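Local coordinates for protein succinate dehydrogenase subunit A (Mycolicibacterium smegmatis, PDB 7D6V) that probably oxidises succinate to fumarate through its bound FAD, as the flavoprotein subunit of a membrane-bound succinate:quinone oxidoreductase, at residues L21-I25 with L144-I148; A56-V61 with K115-R119; A106-R110 with A130-T136. One frame throughout, in Å; residues are numbered along the deposited sequence.

Contact 1 of 3, residues L21-I25 with L144-I148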
loop_
_atom_site.group_PDB
_atom_site.type_symbol
_atom_site.label_atom_id
_atom_site.label_comp_id
_atom_site.label_asym_id
_atom_site.label_seq_id
_atom_site.Cartn_x
_atom_site.Cartn_y
_atom_site.Cartn_z
ATOM N N LEU A 21 3.361 -16.172 -6.615
ATOM C CA LEU A 21 4.598 -15.593 -7.125
ATOM C C LEU A 21 5.806 -16.447 -6.763
ATOM O O LEU A 21 6.721 -16.611 -7.581
ATOM C CB LEU A 21 4.756 -14.164 -6.613
ATOM C CG LEU A 21 3.727 -13.187 -7.187
ATOM C CD1 LEU A 21 4.056 -11.756 -6.822
ATOM C CD2 LEU A 21 3.632 -13.345 -8.691
ATOM N N ARG A 22 5.831 -17.013 -5.552
ATOM C CA ARG A 22 6.931 -17.899 -5.190
ATOM C C ARG A 22 6.947 -19.140 -6.076
ATOM O O ARG A 22 8.017 -19.597 -6.502
ATOM C CB ARG A 22 6.827 -18.281 -3.714
ATOM C CG ARG A 22 8.106 -18.836 -3.119
ATOM C CD ARG A 22 9.291 -17.962 -3.470
ATOM N NE ARG A 22 10.561 -18.579 -3.110
ATOM C CZ ARG A 22 11.274 -19.352 -3.919
ATOM N NH1 ARG A 22 12.420 -19.866 -3.503
ATOM N NH2 ARG A 22 10.843 -19.613 -5.142
ATOM N N ALA A 23 5.766 -19.687 -6.378
ATOM C CA ALA A 23 5.684 -20.831 -7.280
ATOM C C ALA A 23 6.182 -20.477 -8.673
ATOM O O ALA A 23 6.859 -21.280 -9.322
ATOM C CB ALA A 23 4.249 -21.349 -7.344
ATOM N N VAL A 24 5.839 -19.283 -9.158
ATOM C CA VAL A 24 6.294 -18.852 -10.478
ATOM C C VAL A 24 7.812 -18.753 -10.511
ATOM O O VAL A 24 8.464 -19.208 -11.461
ATOM C CB VAL A 24 5.636 -17.518 -10.863
ATOM C CG1 VAL A 24 6.228 -16.990 -12.153
ATOM C CG2 VAL A 24 4.147 -17.701 -10.995
ATOM N N ILE A 25 8.397 -18.153 -9.473
ATOM C CA ILE A 25 9.852 -18.026 -9.412
ATOM C C ILE A 25 10.507 -19.402 -9.411
ATOM O O ILE A 25 11.473 -19.649 -10.142
ATOM C CB ILE A 25 10.266 -17.198 -8.181
ATOM C CG1 ILE A 25 9.744 -15.770 -8.305
ATOM C CG2 ILE A 25 11.772 -17.197 -8.021
ATOM C CD1 ILE A 25 9.769 -14.997 -7.019
ATOM N N LEU A 144 8.444 -10.049 -4.278
ATOM C CA LEU A 144 8.208 -11.122 -5.240
ATOM C C LEU A 144 7.930 -10.575 -6.637
ATOM O O LEU A 144 8.458 -11.094 -7.630
ATOM C CB LEU A 144 7.059 -12.004 -4.762
ATOM C CG LEU A 144 7.361 -12.832 -3.514
ATOM C CD1 LEU A 144 6.106 -13.511 -3.015
ATOM C CD2 LEU A 144 8.444 -13.852 -3.793
ATOM N N GLN A 145 7.112 -9.524 -6.736
ATOM C CA GLN A 145 6.806 -8.940 -8.039
ATOM C C GLN A 145 8.055 -8.359 -8.699
ATOM O O GLN A 145 8.279 -8.542 -9.905
ATOM C CB GLN A 145 5.723 -7.877 -7.869
ATOM C CG GLN A 145 5.634 -6.850 -8.971
ATOM C CD GLN A 145 4.777 -5.670 -8.574
ATOM O OE1 GLN A 145 4.412 -5.522 -7.411
ATOM N NE2 GLN A 145 4.448 -4.825 -9.538
ATOM N N GLN A 146 8.892 -7.673 -7.921
ATOM C CA GLN A 146 10.117 -7.116 -8.477
ATOM C C GLN A 146 11.116 -8.205 -8.842
ATOM O O GLN A 146 11.891 -8.039 -9.788
ATOM C CB GLN A 146 10.723 -6.121 -7.493
ATOM C CG GLN A 146 9.926 -4.837 -7.389
ATOM C CD GLN A 146 10.238 -4.053 -6.138
ATOM O OE1 GLN A 146 10.965 -4.520 -5.265
ATOM N NE2 GLN A 146 9.683 -2.855 -6.041
ATOM N N LYS A 147 11.104 -9.330 -8.124
ATOM C CA LYS A 147 11.933 -10.464 -8.517
ATOM C C LYS A 147 11.468 -11.047 -9.847
ATOM O O LYS A 147 12.290 -11.434 -10.685
ATOM C CB LYS A 147 11.918 -11.522 -7.417
ATOM C CG LYS A 147 12.674 -12.789 -7.752
ATOM C CD LYS A 147 14.142 -12.512 -7.981
ATOM C CE LYS A 147 14.896 -13.797 -8.250
ATOM N NZ LYS A 147 16.298 -13.542 -8.660
ATOM N N ILE A 148 10.151 -11.112 -10.058
ATOM C CA ILE A 148 9.626 -11.539 -11.356
ATOM C C ILE A 148 10.100 -10.599 -12.457
ATOM O O ILE A 148 10.518 -11.036 -13.540
ATOM C CB ILE A 148 8.088 -11.615 -11.316
ATOM C CG1 ILE A 148 7.614 -12.608 -10.257
ATOM C CG2 ILE A 148 7.534 -11.976 -12.687
ATOM C CD1 ILE A 148 7.676 -14.037 -10.696
#
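Leu-144, Ile-25 and Leu-21 bury the most surface here, 68 to 74 Å² each, and Ile-148 follows closely. All four are apolar, so the two helices meet through side-chain packing. Leu-21 and Leu-144 lie level with each other, and Ile-25 and Ile-148 repeat the pairing one turn later. Leu-21 CD1 rests 3.7 Å from Leu-144 CB. The Leu-144 side chain also reaches the next turn, where its CD2 is 3.7 Å from Ile-25 CD1. That same Ile-25 CD1 lies 3.7 Å from Lys-147 CG, so the aliphatic part of the lysine extends the apolar patch. The end of the Ile-148 side chain bends in, and its CD1 sits 3.6 Å from both Ile-25 CG1 and Val-24 CG1. The segment axes run nearly parallel, at 27°, and approach to 9.8 Å, a spacing filled by the branched side chains between them. Helix 18-30 follows strand 11-14 of the Rossmann-type FAD-binding fold. Val-24 packs on strand 34-37 and, with Ile-148, on Ile-166 of strand 166-169. Both helices thus pack against the edge region of the parallel sheet, while Gln-145 and Gln-146 of helix 136-159 hydrogen-bond to the iron-sulfur subunit.

Contact 2 of 3, residues A56-V61 with K115-R119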
loop_
_atom_site.group_PDB
_atom_site.type_symbol
_atom_site.label_atom_id
_atom_site.label_comp_id
_atom_site.label_asym_id
_atom_site.label_seq_id
_atom_site.Cartn_x
_atom_site.Cartn_y
_atom_site.Cartn_z
ATOM N N ALA A 56 9.431 -17.440 11.464
ATOM C CA ALA A 56 10.566 -18.212 10.979
ATOM C C ALA A 56 11.596 -18.319 12.090
ATOM O O ALA A 56 12.012 -17.302 12.650
ATOM C CB ALA A 56 11.185 -17.567 9.736
ATOM N N ALA A 57 12.013 -19.547 12.396
ATOM C CA ALA A 57 12.966 -19.800 13.476
ATOM C C ALA A 57 14.381 -19.452 13.012
ATOM O O ALA A 57 15.265 -20.300 12.884
ATOM C CB ALA A 57 12.870 -21.244 13.943
ATOM N N MET A 58 14.584 -18.159 12.762
ATOM C CA MET A 58 15.895 -17.652 12.377
ATOM C C MET A 58 16.829 -17.472 13.566
ATOM O O MET A 58 18.046 -17.409 13.368
ATOM C CB MET A 58 15.743 -16.328 11.628
ATOM C CG MET A 58 15.122 -16.477 10.252
ATOM S SD MET A 58 15.072 -14.948 9.305
ATOM C CE MET A 58 14.164 -13.890 10.419
ATOM N N ARG A 59 16.286 -17.381 14.782
ATOM C CA ARG A 59 17.055 -17.277 16.023
ATOM C C ARG A 59 17.834 -15.970 16.121
ATOM O O ARG A 59 18.856 -15.902 16.803
ATOM C CB ARG A 59 18.004 -18.468 16.201
ATOM C CG ARG A 59 17.312 -19.813 16.222
ATOM C CD ARG A 59 18.257 -20.925 15.818
ATOM N NE ARG A 59 19.152 -21.306 16.905
ATOM C CZ ARG A 59 20.465 -21.460 16.772
ATOM N NH1 ARG A 59 21.041 -21.261 15.596
ATOM N NH2 ARG A 59 21.204 -21.809 17.813
ATOM N N ASN A 60 17.355 -14.920 15.453
ATOM C CA ASN A 60 18.073 -13.649 15.461
ATOM C C ASN A 60 17.962 -12.953 16.811
ATOM O O ASN A 60 18.932 -12.353 17.285
ATOM C CB ASN A 60 17.548 -12.740 14.353
ATOM C CG ASN A 60 17.859 -13.266 12.977
ATOM O OD1 ASN A 60 18.746 -14.099 12.804
ATOM N ND2 ASN A 60 17.130 -12.784 11.984
ATOM N N VAL A 61 16.790 -13.014 17.438
ATOM C CA VAL A 61 16.588 -12.321 18.707
ATOM C C VAL A 61 17.162 -13.136 19.859
ATOM O O VAL A 61 18.036 -12.665 20.595
ATOM C CB VAL A 61 15.096 -12.007 18.921
ATOM C CG1 VAL A 61 14.854 -11.547 20.346
ATOM C CG2 VAL A 61 14.638 -10.951 17.933
ATOM N N LYS A 115 20.918 -8.028 11.718
ATOM C CA LYS A 115 20.105 -9.134 11.247
ATOM C C LYS A 115 18.652 -8.689 11.121
ATOM O O LYS A 115 18.301 -7.538 11.375
ATOM C CB LYS A 115 20.234 -10.333 12.186
ATOM C CG LYS A 115 21.657 -10.718 12.506
ATOM C CD LYS A 115 21.717 -12.082 13.157
ATOM C CE LYS A 115 23.149 -12.483 13.445
ATOM N NZ LYS A 115 23.308 -13.957 13.540
ATOM N N ILE A 116 17.796 -9.620 10.723
ATOM C CA ILE A 116 16.374 -9.336 10.579
ATOM C C ILE A 116 15.727 -9.321 11.958
ATOM O O ILE A 116 15.936 -10.231 12.767
ATOM C CB ILE A 116 15.703 -10.366 9.656
ATOM C CG1 ILE A 116 16.273 -10.264 8.242
ATOM C CG2 ILE A 116 14.209 -10.153 9.622
ATOM C CD1 ILE A 116 15.650 -11.225 7.264
ATOM N N SER A 117 14.945 -8.281 12.230
ATOM C CA SER A 117 14.275 -8.139 13.515
ATOM C C SER A 117 13.057 -9.051 13.591
ATOM O O SER A 117 12.337 -9.235 12.607
ATOM C CB SER A 117 13.860 -6.685 13.733
ATOM O OG SER A 117 13.409 -6.475 15.056
ATOM N N GLN A 118 12.829 -9.621 14.773
ATOM C CA GLN A 118 11.730 -10.548 15.009
ATOM C C GLN A 118 10.930 -10.091 16.220
ATOM O O GLN A 118 11.509 -9.755 17.256
ATOM C CB GLN A 118 12.250 -11.971 15.225
ATOM C CG GLN A 118 12.949 -12.561 14.014
ATOM C CD GLN A 118 13.550 -13.920 14.289
ATOM O OE1 GLN A 118 14.388 -14.072 15.172
ATOM N NE2 GLN A 118 13.124 -14.919 13.530
ATOM N N ARG A 119 9.607 -10.078 16.088
ATOM C CA ARG A 119 8.713 -9.699 17.171
ATOM C C ARG A 119 8.088 -10.925 17.821
ATOM O O ARG A 119 8.097 -12.028 17.273
ATOM C CB ARG A 119 7.602 -8.771 16.673
ATOM C CG ARG A 119 8.028 -7.340 16.465
ATOM C CD ARG A 119 6.843 -6.468 16.098
ATOM N NE ARG A 119 6.204 -6.912 14.865
ATOM C CZ ARG A 119 5.244 -6.242 14.239
ATOM N NH1 ARG A 119 4.815 -5.088 14.725
ATOM N NH2 ARG A 119 4.718 -6.722 13.121
#
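The firmest polar link is the hydrogen bond from Asn-60 ND2 to the backbone Ile-116 O, at 2.9 Å. A second link uses the amide of Gln-118. Its OE1 accepts two weak hydrogen bonds, from Asn-60 N at 3.1 Å and from Val-61 N at 3.5 Å. One side chain thereby meets two successive backbone NH groups. Gln-118 as a whole has 113 Å² covered by the loop. Its NE2 lies 2.8 Å from Ala-56 O and makes a weak hydrogen bond to Arg-128 O. Around this polar centre, Met-58 CE packs 3.8 Å from Ile-116 CG2 and 3.4 Å from Gln-118 NE2. Val-61 CG2 approaches Gln-118 O at 3.4 Å, and Lys-115 CD lies 3.6 Å from Asn-60 OD1. Met-58 also packs on Pro-95 and Trp-99 of helix 84-102. Ala-57 centres an inverse gamma turn. Side chains thus join the loop after strand 54-55 to strand 118-119 and the loop leading into it. Within this chain these are the outer strands of a small three-stranded antiparallel sheet in the FAD-binding domain.

Contact 3 of 3, residues A106-R110 with A130-T136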
loop_
_atom_site.group_PDB
_atom_site.type_symbol
_atom_site.label_atom_id
_atom_site.label_comp_id
_atom_site.label_asym_id
_atom_site.label_seq_id
_atom_site.Cartn_x
_atom_site.Cartn_y
_atom_site.Cartn_z
ATOM N N ALA A 106 14.323 -7.330 -0.460
ATOM C CA ALA A 106 13.470 -7.010 0.675
ATOM C C ALA A 106 14.271 -6.337 1.781
ATOM O O ALA A 106 15.417 -6.704 2.054
ATOM C CB ALA A 106 12.800 -8.273 1.212
ATOM N N LEU A 107 13.658 -5.346 2.422
ATOM C CA LEU A 107 14.276 -4.603 3.518
ATOM C C LEU A 107 13.385 -4.716 4.750
ATOM O O LEU A 107 12.413 -3.969 4.889
ATOM C CB LEU A 107 14.499 -3.145 3.135
ATOM C CG LEU A 107 15.556 -2.852 2.074
ATOM C CD1 LEU A 107 15.492 -1.401 1.671
ATOM C CD2 LEU A 107 16.936 -3.198 2.586
ATOM N N PHE A 108 13.714 -5.646 5.640
ATOM C CA PHE A 108 13.027 -5.759 6.914
ATOM C C PHE A 108 13.624 -4.784 7.925
ATOM O O PHE A 108 14.612 -4.096 7.659
ATOM C CB PHE A 108 13.121 -7.184 7.455
ATOM C CG PHE A 108 12.412 -8.204 6.618
ATOM C CD1 PHE A 108 11.076 -8.487 6.834
ATOM C CD2 PHE A 108 13.083 -8.888 5.622
ATOM C CE1 PHE A 108 10.423 -9.427 6.070
ATOM C CE2 PHE A 108 12.434 -9.831 4.853
ATOM C CZ PHE A 108 11.102 -10.101 5.078
ATOM N N ASP A 109 13.007 -4.726 9.100
ATOM C CA ASP A 109 13.619 -4.029 10.218
ATOM C C ASP A 109 14.834 -4.807 10.703
ATOM O O ASP A 109 14.913 -6.029 10.560
ATOM C CB ASP A 109 12.616 -3.844 11.354
ATOM C CG ASP A 109 11.572 -2.796 11.041
ATOM O OD1 ASP A 109 10.457 -2.884 11.592
ATOM O OD2 ASP A 109 11.862 -1.883 10.243
ATOM N N ARG A 110 15.793 -4.090 11.276
ATOM C CA ARG A 110 17.081 -4.671 11.621
ATOM C C ARG A 110 17.287 -4.688 13.128
ATOM O O ARG A 110 16.694 -3.898 13.865
ATOM C CB ARG A 110 18.229 -3.903 10.957
ATOM C CG ARG A 110 17.953 -3.454 9.535
ATOM C CD ARG A 110 17.655 -4.626 8.618
ATOM N NE ARG A 110 18.764 -5.569 8.530
ATOM C CZ ARG A 110 18.712 -6.714 7.862
ATOM N NH1 ARG A 110 17.604 -7.056 7.226
ATOM N NH2 ARG A 110 19.762 -7.517 7.830
ATOM N N ALA A 130 9.436 -11.984 11.493
ATOM C CA ALA A 130 10.167 -10.979 10.736
ATOM C C ALA A 130 9.194 -9.943 10.193
ATOM O O ALA A 130 8.186 -10.291 9.576
ATOM C CB ALA A 130 10.938 -11.634 9.594
ATOM N N HIS A 131 9.502 -8.668 10.409
ATOM C CA HIS A 131 8.544 -7.606 10.153
ATOM C C HIS A 131 9.255 -6.369 9.629
ATOM O O HIS A 131 10.469 -6.212 9.770
ATOM C CB HIS A 131 7.770 -7.246 11.424
ATOM C CG HIS A 131 8.629 -6.652 12.492
ATOM N ND1 HIS A 131 8.682 -5.298 12.739
ATOM C CD2 HIS A 131 9.500 -7.225 13.355
ATOM C CE1 HIS A 131 9.536 -5.064 13.718
ATOM N NE2 HIS A 131 10.045 -6.217 14.110
ATOM N N VAL A 132 8.470 -5.496 9.004
ATOM C CA VAL A 132 8.868 -4.125 8.702
ATOM C C VAL A 132 7.656 -3.232 8.963
ATOM O O VAL A 132 6.632 -3.351 8.281
ATOM C CB VAL A 132 9.410 -3.959 7.268
ATOM C CG1 VAL A 132 8.374 -4.296 6.199
ATOM C CG2 VAL A 132 9.920 -2.546 7.066
ATOM N N GLY A 133 7.754 -2.374 9.977
ATOM C CA GLY A 133 6.606 -1.583 10.390
ATOM C C GLY A 133 5.422 -2.477 10.673
ATOM O O GLY A 133 5.550 -3.531 11.305
ATOM N N ASP A 134 4.253 -2.069 10.195
ATOM C CA ASP A 134 3.156 -2.998 9.956
ATOM C C ASP A 134 2.787 -2.902 8.480
ATOM O O ASP A 134 1.741 -2.363 8.114
ATOM C CB ASP A 134 1.962 -2.668 10.858
ATOM C CG ASP A 134 2.238 -2.948 12.320
ATOM O OD1 ASP A 134 3.043 -3.854 12.615
ATOM O OD2 ASP A 134 1.653 -2.256 13.179
ATOM N N ARG A 135 3.661 -3.451 7.630
ATOM C CA ARG A 135 3.401 -3.567 6.202
ATOM C C ARG A 135 4.083 -4.797 5.617
ATOM O O ARG A 135 4.535 -4.764 4.468
ATOM C CB ARG A 135 3.829 -2.296 5.460
ATOM C CG ARG A 135 5.174 -1.746 5.872
ATOM C CD ARG A 135 5.511 -0.493 5.085
ATOM N NE ARG A 135 6.831 0.026 5.428
ATOM C CZ ARG A 135 7.081 0.779 6.493
ATOM N NH1 ARG A 135 8.313 1.209 6.729
ATOM N NH2 ARG A 135 6.101 1.105 7.323
ATOM N N THR A 136 4.196 -5.872 6.399
ATOM C CA THR A 136 5.019 -7.007 5.994
ATOM C C THR A 136 4.485 -7.672 4.730
ATOM O O THR A 136 5.263 -8.081 3.862
ATOM C CB THR A 136 5.112 -8.015 7.138
ATOM O OG1 THR A 136 5.381 -7.320 8.361
ATOM C CG2 THR A 136 6.226 -9.007 6.881
#
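Segment 106-110 is an extended loop; segment 130-136 is extended as far as Val-132, then turns at Gly-133 into a helix. Their backbones come closest at Phe-108 and Val-132, whose CA atoms are 4.8 Å apart. A single backbone hydrogen bond joins them, from Asp-109 N to His-131 O at 3.0 Å and nearly straight. Gly-133 has a positive phi, which favours glycine. Its N donates to Asp-109 OD1 at 3.2 Å, so Asp-109 is held by both its backbone and its carboxylate. Asp-109 OD1 also lies 3.2 Å from His-131 CE1, a close contact between the two side chains. Phe-108 fills the apolar side. Its CD1 is 4.2 Å from Ala-130 CB, and Thr-136 CG2 meets the ring edge, 4.3 Å from CE1. Val-132 CG2 packs 3.6 Å from Leu-107 O. Leu-107 O and Arg-110 also hydrogen-bond to the iron-sulfur subunit. Segment 106-110 follows helix 84-102. Segment 130-136 runs from strand 129-130 into helix 136-159, with Arg-135 at its N-cap position and Thr-136 OG1 bonded to Gly-52 O.

Overall arrangement
Contacts 2 and 3 are direct neighbours, with centres 11 Å apart, and their segments alternate along the chain. Ser-117 N lies 2.8 Å from Asp-109 O, a probable hydrogen bond, and Arg-119 NH1 forms a 3.0 Å salt bridge with Asp-134 OD1. Contact 1 stands apart: its centre is 18 Å from that of contact 3 and 23 Å from that of contact 2. Helix 136-159 still connects contacts 1 and 3, since Thr-136 opens it and 144-148 lie further along. Both other contacts are nested in the loop that contact 1 closes. FAD is about 7 Å from the side chain of Thr-136, 8 Å from Leu-21 and 11 Å from Ala-56.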